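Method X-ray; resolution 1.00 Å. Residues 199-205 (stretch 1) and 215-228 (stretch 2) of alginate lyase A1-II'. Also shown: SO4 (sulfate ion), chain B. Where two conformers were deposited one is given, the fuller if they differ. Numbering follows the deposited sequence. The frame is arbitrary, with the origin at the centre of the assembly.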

ATOM      1  N   TYR A 199      -6.548   0.244   7.403  1.00  4.07           N
ATOM      2  CA  TYR A 199      -6.119   1.456   6.729  1.00  3.95           C
ATOM      3  C   TYR A 199      -5.472   1.063   5.399  1.00  3.36           C
ATOM      4  O   TYR A 199      -4.903  -0.035   5.245  1.00  4.12           O
ATOM      5  N   PHE A 200      -5.574   1.971   4.428  1.00  3.33           N
ATOM      6  CA  PHE A 200      -4.929   1.768   3.140  1.00  3.12           C
ATOM      7  C   PHE A 200      -3.451   2.124   3.203  1.00  3.23           C
ATOM      8  O   PHE A 200      -3.014   2.956   4.021  1.00  3.62           O
ATOM      9  N   LYS A 201      -2.671   1.540   2.269  1.00  3.30           N
ATOM     10  CA  LYS A 201      -1.293   1.936   2.039  1.00  3.33           C
ATOM     11  C   LYS A 201      -1.048   1.949   0.541  1.00  3.17           C
ATOM     12  O   LYS A 201      -1.686   1.176  -0.209  1.00  3.49           O
ATOM     13  N   ALA A 202      -0.092   2.762   0.096  1.00  3.44           N
ATOM     14  CA  ALA A 202       0.278   2.789  -1.328  1.00  3.32           C
ATOM     15  C   ALA A 202       1.692   3.313  -1.428  1.00  3.11           C
ATOM     16  O   ALA A 202       2.038   4.323  -0.797  1.00  3.71           O
ATOM     17  N   GLY A 203       2.504   2.647  -2.268  1.00  3.30           N
ATOM     18  CA  GLY A 203       3.854   3.145  -2.502  1.00  3.96           C
ATOM     19  C   GLY A 203       4.756   2.022  -2.972  1.00  3.15           C
ATOM     20  O   GLY A 203       4.441   1.390  -4.009  1.00  3.78           O
ATOM     21  N   ASN A 204       5.850   1.779  -2.234  1.00  3.49           N
ATOM     22  CA  ASN A 204       6.906   0.871  -2.732  1.00  3.36           C
ATOM     23  C   ASN A 204       7.446   0.130  -1.522  1.00  3.31           C
ATOM     24  O   ASN A 204       8.320   0.608  -0.809  1.00  4.16           O
ATOM     25  N   TYR A 205       6.959  -1.108  -1.311  1.00  3.50           N
ATOM     26  CA  TYR A 205       7.344  -1.932  -0.177  1.00  3.48           C
ATOM     27  C   TYR A 205       8.160  -3.075  -0.805  1.00  3.25           C
ATOM     28  O   TYR A 205       7.610  -3.960  -1.472  1.00  3.69           O
ATOM     29  N   SER A 215      17.536  -1.888  -5.674  1.00  3.73           N
ATOM     30  CA  SER A 215      16.502  -0.951  -5.168  1.00  3.78           C
ATOM     31  C   SER A 215      15.322  -0.983  -6.155  1.00  3.69           C
ATOM     32  O   SER A 215      15.445  -1.464  -7.274  1.00  4.34           O
ATOM     33  N   ALA A 216      14.214  -0.419  -5.719  1.00  3.80           N
ATOM     34  CA  ALA A 216      13.023  -0.362  -6.555  1.00  3.60           C
ATOM     35  C   ALA A 216      12.503   1.069  -6.666  1.00  3.39           C
ATOM     36  O   ALA A 216      12.747   1.913  -5.791  1.00  3.47           O
ATOM     37  N   ILE A 217      11.790   1.298  -7.761  1.00  3.51           N
ATOM     38  CA  ILE A 217      11.089   2.560  -8.006  1.00  3.64           C
ATOM     39  C   ILE A 217       9.660   2.233  -8.396  1.00  3.51           C
ATOM     40  O   ILE A 217       9.450   1.469  -9.340  1.00  3.92           O
ATOM     41  N   ALA A 218       8.711   2.853  -7.703  1.00  3.56           N
ATOM     42  CA  ALA A 218       7.303   2.780  -8.098  1.00  3.84           C
ATOM     43  C   ALA A 218       6.775   4.205  -8.213  1.00  3.35           C
ATOM     44  O   ALA A 218       7.255   5.106  -7.507  1.00  4.51           O
ATOM     45  N   LYS A 219       5.799   4.401  -9.106  1.00  3.56           N
ATOM     46  CA  LYS A 219       5.208   5.682  -9.366  1.00  3.76           C
ATOM     47  C   LYS A 219       3.704   5.662  -9.232  1.00  3.62           C
ATOM     48  O   LYS A 219       3.063   4.633  -9.558  1.00  3.59           O
ATOM     49  N   LEU A 220       3.160   6.797  -8.810  1.00  3.51           N
ATOM     50  CA  LEU A 220       1.714   7.032  -8.836  1.00  4.02           C
ATOM     51  C   LEU A 220       1.456   8.336  -9.605  1.00  3.67           C
ATOM     52  O   LEU A 220       2.128   9.334  -9.418  1.00  4.12           O
ATOM     53  N   TYR A 221       0.383   8.272 -10.430  1.00  4.28           N
ATOM     54  CA  TYR A 221      -0.097   9.447 -11.160  1.00  4.80           C
ATOM     55  C   TYR A 221      -1.415   9.954 -10.583  1.00  5.44           C
ATOM     56  O   TYR A 221      -1.751  11.111 -10.757  1.00  7.58           O
ATOM     57  N   SER A 222      -2.135   9.103  -9.846  1.00  4.85           N
ATOM     58  CA  SER A 222      -3.368   9.527  -9.170  1.00  5.49           C
ATOM     59  C   SER A 222      -3.547   8.595  -7.962  1.00  4.43           C
ATOM     60  O   SER A 222      -3.094   7.435  -8.011  1.00  4.84           O
ATOM     61  N   LEU A 223      -4.213   9.120  -6.926  1.00  4.72           N
ATOM     62  CA  LEU A 223      -4.395   8.336  -5.675  1.00  4.64           C
ATOM     63  C   LEU A 223      -5.520   8.973  -4.905  1.00  4.67           C
ATOM     64  O   LEU A 223      -5.426  10.159  -4.556  1.00  6.07           O
ATOM     65  N   SER A 224      -6.598   8.227  -4.645  1.00  4.61           N
ATOM     66  CA  SER A 224      -7.706   8.753  -3.905  1.00  5.47           C
ATOM     67  C   SER A 224      -8.287   7.675  -3.005  1.00  4.35           C
ATOM     68  O   SER A 224      -8.197   6.492  -3.283  1.00  5.57           O
ATOM     69  N   VAL A 225      -8.940   8.129  -1.941  1.00  5.35           N
ATOM     70  CA  VAL A 225      -9.652   7.261  -1.013  1.00  4.96           C
ATOM     71  C   VAL A 225     -11.033   7.852  -0.760  1.00  5.38           C
ATOM     72  O   VAL A 225     -11.168   9.040  -0.560  1.00  7.11           O
ATOM     73  N   SER A 226     -12.036   6.953  -0.744  1.00  5.21           N
ATOM     74  CA  SER A 226     -13.418   7.328  -0.477  1.00  5.93           C
ATOM     75  C   SER A 226     -14.002   6.367   0.534  1.00  5.46           C
ATOM     76  O   SER A 226     -13.977   5.159   0.357  1.00  8.25           O
ATOM     77  N   HIS A 227     -14.611   6.934   1.588  1.00  5.26           N
ATOM     78  CA  HIS A 227     -15.321   6.167   2.603  1.00  5.12           C
ATOM     79  C   HIS A 227     -16.788   6.575   2.507  1.00  6.03           C
ATOM     80  O   HIS A 227     -17.107   7.790   2.534  1.00  8.38           O
ATOM     81  N   SER A 228     -17.703   5.606   2.392  1.00  7.44           N
ATOM     82  CA  SER A 228     -19.102   5.947   2.151  1.00  7.46           C
ATOM     83  C   SER A 228     -19.991   4.837   2.739  1.00  7.17           C
ATOM     84  O   SER A 228     -19.513   3.888   3.383  1.00  8.05           O
TER

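Strand 199-202 and strand 222-228 run antiparallel, their directions 175° apart, but their axes come no closer than 9.7 Å. That is too far for backbone pairing between them, so this contact is made by side chains filling the space between two layers. Alternation along stretch 1 decides which of its residues take part.

Tyr 199 opens the stretch without touching stretch 2. Its CA-to-CB bond points sideways, and with chi1 in the p well the end of the ring leads away.

Phe 200 is the first residue to point toward the other stretch. With chi1 m, its ring reaches the strand whose nearest CA, that of Val 225, lies 8.4 Å from the CA of Phe 200. A long, flat, apolar side chain suits such a gap. Its CD1 packs against CG1 of Val 225 at 3.8 Å; Val 225, with chi1 t, also points its side chain toward the phenyl group. Farther along the ring, CE1 of Phe 200 lies 4.2 Å from CE1 of His 227. The bond from CA to CB in His 227 points sideways, but at chi1 m the end of the side chain comes nearer, and a carbon of the imidazole is presented to the phenyl ring while both ring nitrogens are hydrogen-bonded elsewhere in the structure.

Lys 201 points away, as strand alternation requires, and its NZ finds hydrogen-bonding partners elsewhere in the structure.

Ala 202 points inward again, and here the gap is filled from the other side. Its methyl group is met by two leucines: CB of Ala 202 lies 4.0 Å from CD1 of Leu 223 (chi1 t, chi2 p) and 4.1 Å from CD1 of Leu 220 (chi1 m, chi2 t). These leucines flank the corner at 221, so a single small side chain touches both strands of stretch 2.

At Gly 203 stretch 1 turns its own corner. With phi 157° and psi -122°, a CB would be jammed against the carbonyl oxygen of the preceding residue, so the backbone itself calls for glycine. The O of Gly 203 rests 3.7 Å from CB of Ala 218.

Beyond the corner the layers draw together: the CA atoms of Asn 204 and Ala 218 are 5.7 Å apart. Alanines suit this narrower space, and Ala 216 and Ala 218 both point inward. The side chain of Asn 204, extended at chi1 t, runs along them, with its CB 4.0 Å from CB of Ala 218. Its amide reaches the backbone of Ala 216, OD1 lying 3.0 Å from the O of that residue as modelled; the amide is probably turned over, so its polar pairing remains open.

Tyr 205 points away from stretch 2. Its ring, with chi1 t, carries OH to a sulfate ion, probably from the crystallisation liquor, and OH donates a hydrogen bond to O3 of SO4 at 2.7 Å.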

ATOM      1  CB  TYR A 199      -5.153   2.281   7.593  1.00  4.87           C
ATOM      2  CG  TYR A 199      -3.898   1.581   8.013  1.00  4.49           C
ATOM      3  CD1 TYR A 199      -3.846   0.929   9.248  1.00  5.36           C
ATOM      4  CD2 TYR A 199      -2.761   1.530   7.229  1.00  4.74           C
ATOM      5  CE1 TYR A 199      -2.717   0.275   9.677  1.00  5.92           C
ATOM      6  CE2 TYR A 199      -1.629   0.875   7.622  1.00  5.06           C
ATOM      7  CZ  TYR A 199      -1.595   0.218   8.852  1.00  5.34           C
ATOM      8  OH  TYR A 199      -0.447  -0.419   9.238  1.00  6.69           O
ATOM      9  CB  PHE A 200      -5.603   2.617   2.068  1.00  4.02           C
ATOM     10  CG  PHE A 200      -6.995   2.155   1.662  1.00  3.76           C
ATOM     11  CD1 PHE A 200      -8.125   2.916   1.884  1.00  3.97           C
ATOM     12  CD2 PHE A 200      -7.126   0.928   1.011  1.00  3.99           C
ATOM     13  CE1 PHE A 200      -9.361   2.489   1.460  1.00  4.58           C
ATOM     14  CE2 PHE A 200      -8.394   0.515   0.582  1.00  4.49           C
ATOM     15  CZ  PHE A 200      -9.504   1.269   0.797  1.00  4.62           C
ATOM     16  CB  LYS A 201      -0.269   0.955   2.676  1.00  3.72           C
ATOM     17  CG  LYS A 201      -0.542   0.654   4.138  1.00  3.76           C
ATOM     18  CD  LYS A 201       0.681   0.057   4.836  1.00  3.88           C
ATOM     19  CE  LYS A 201       1.608   1.179   5.332  1.00  4.39           C
ATOM     20  NZ  LYS A 201       2.913   0.617   5.774  1.00  4.83           N
ATOM     21  CB  ALA A 202      -0.659   3.706  -2.114  1.00  4.87           C
ATOM     22  CB  ASN A 204       7.981   1.696  -3.409  1.00  3.81           C
ATOM     23  CG  ASN A 204       9.152   0.913  -3.931  1.00  4.17           C
ATOM     24  OD1 ASN A 204      10.150   1.597  -4.383  1.00  6.51           O
ATOM     25  ND2 ASN A 204       9.139  -0.364  -3.863  1.00  3.42           N
ATOM     26  CB  TYR A 205       6.095  -2.392   0.535  1.00  4.15           C
ATOM     27  CG  TYR A 205       6.294  -3.334   1.720  1.00  3.55           C
ATOM     28  CD1 TYR A 205       7.439  -3.334   2.500  1.00  4.34           C
ATOM     29  CD2 TYR A 205       5.244  -4.179   2.049  1.00  4.52           C
ATOM     30  CE1 TYR A 205       7.539  -4.181   3.596  1.00  5.40           C
ATOM     31  CE2 TYR A 205       5.326  -5.034   3.134  1.00  5.38           C
ATOM     32  CZ  TYR A 205       6.501  -5.051   3.881  1.00  5.51           C
ATOM     33  OH  TYR A 205       6.618  -5.860   4.983  1.00  7.30           O
ATOM     34  CB  SER A 215      17.057   0.461  -5.052  1.00  3.98           C
ATOM     35  OG  SER A 215      17.446   1.000  -6.327  1.00  4.39           O
ATOM     36  CB  ALA A 216      11.908  -1.238  -5.973  1.00  4.57           C
ATOM     37  CB  ILE A 217      11.734   3.368  -9.135  1.00  4.00           C
ATOM     38  CG1 ILE A 217      13.199   3.732  -8.831  1.00  5.04           C
ATOM     39  CG2 ILE A 217      10.908   4.615  -9.436  1.00  5.06           C
ATOM     40  CD1 ILE A 217      13.965   4.274 -10.048  1.00  6.86           C
ATOM     41  CB  ALA A 218       6.457   2.012  -7.082  1.00  4.83           C
ATOM     42  CB  LYS A 219       5.506   6.108 -10.837  1.00  4.41           C
ATOM     43  CG  LYS A 219       6.920   6.600 -11.006  1.00  4.05           C
ATOM     44  CD  LYS A 219       7.206   7.007 -12.468  1.00  4.68           C
ATOM     45  CE  LYS A 219       8.501   7.807 -12.539  1.00  5.07           C
ATOM     46  NZ  LYS A 219       8.778   8.285 -13.945  1.00  5.46           N
ATOM     47  CB  LEU A 220       1.137   7.137  -7.427  1.00  4.17           C
ATOM     48  CG  LEU A 220       1.209   5.820  -6.605  1.00  3.95           C
ATOM     49  CD1 LEU A 220       0.735   6.049  -5.193  1.00  5.85           C
ATOM     50  CD2 LEU A 220       0.397   4.725  -7.261  1.00  5.49           C
ATOM     51  CB  TYR A 221      -0.325   9.118 -12.655  1.00  5.82           C
ATOM     52  CG  TYR A 221       0.981   8.754 -13.342  1.00  5.82           C
ATOM     53  CD1 TYR A 221       1.336   7.421 -13.485  1.00  6.58           C
ATOM     54  CD2 TYR A 221       1.850   9.728 -13.795  1.00  5.83           C
ATOM     55  CE1 TYR A 221       2.520   7.055 -14.080  1.00  7.16           C
ATOM     56  CE2 TYR A 221       3.043   9.352 -14.392  1.00  6.24           C
ATOM     57  CZ  TYR A 221       3.376   8.044 -14.536  1.00  6.74           C
ATOM     58  OH  TYR A 221       4.551   7.638 -15.143  1.00  8.49           O
ATOM     59  CB  SER A 222      -4.570   9.490 -10.110  1.00  6.57           C
ATOM     60  OG  SER A 222      -4.752   8.192 -10.599  1.00  8.03           O
ATOM     61  CB  LEU A 223      -3.120   8.382  -4.826  1.00  5.48           C
ATOM     62  CG  LEU A 223      -3.198   7.699  -3.445  1.00  4.91           C
ATOM     63  CD1 LEU A 223      -3.471   6.209  -3.558  1.00  5.65           C
ATOM     64  CD2 LEU A 223      -1.922   7.986  -2.662  1.00  6.15           C
ATOM     65  CB  SER A 224      -8.788   9.370  -4.816  1.00  7.83           C
ATOM     66  OG  SER A 224      -9.357   8.378  -5.604  1.00  9.93           O
ATOM     67  CB  VAL A 225      -8.875   7.153   0.311  1.00  5.81           C
ATOM     68  CG1 VAL A 225      -9.683   6.390   1.344  1.00  7.60           C
ATOM     69  CG2 VAL A 225      -7.514   6.512   0.113  1.00  7.62           C
ATOM     70  CB  SER A 226     -14.240   7.281  -1.778  0.66  8.19           C
ATOM     71  OG  SER A 226     -15.620   7.524  -1.555  0.66  8.14           O
ATOM     72  CB  HIS A 227     -14.759   6.462   4.005  1.00  5.62           C
ATOM     73  CG  HIS A 227     -13.348   5.957   4.110  1.00  4.89           C
ATOM     74  ND1 HIS A 227     -13.105   4.587   4.220  1.00  5.25           N
ATOM     75  CD2 HIS A 227     -12.184   6.606   4.117  1.00  5.56           C
ATOM     76  CE1 HIS A 227     -11.800   4.435   4.273  1.00  5.11           C
ATOM     77  NE2 HIS A 227     -11.194   5.612   4.240  1.00  5.24           N
ATOM     78  CB  SER A 228     -19.435   6.133   0.633  1.00 10.20           C
ATOM     79  OG  SER A 228     -19.149   4.902  -0.101  1.00  9.97           O
TER
HETATM   80  S   SO4 B 401       3.847  -5.107   6.821  0.66  5.94           S
HETATM   81  O1  SO4 B 401       3.298  -3.890   5.977  0.66  4.68           O
HETATM   82  O2  SO4 B 401       2.899  -5.547   7.820  0.66  7.26           O
HETATM   83  O3  SO4 B 401       4.105  -6.211   5.973  0.66  5.91           O
HETATM   84  O4  SO4 B 401       5.070  -4.698   7.503  0.66  7.40           O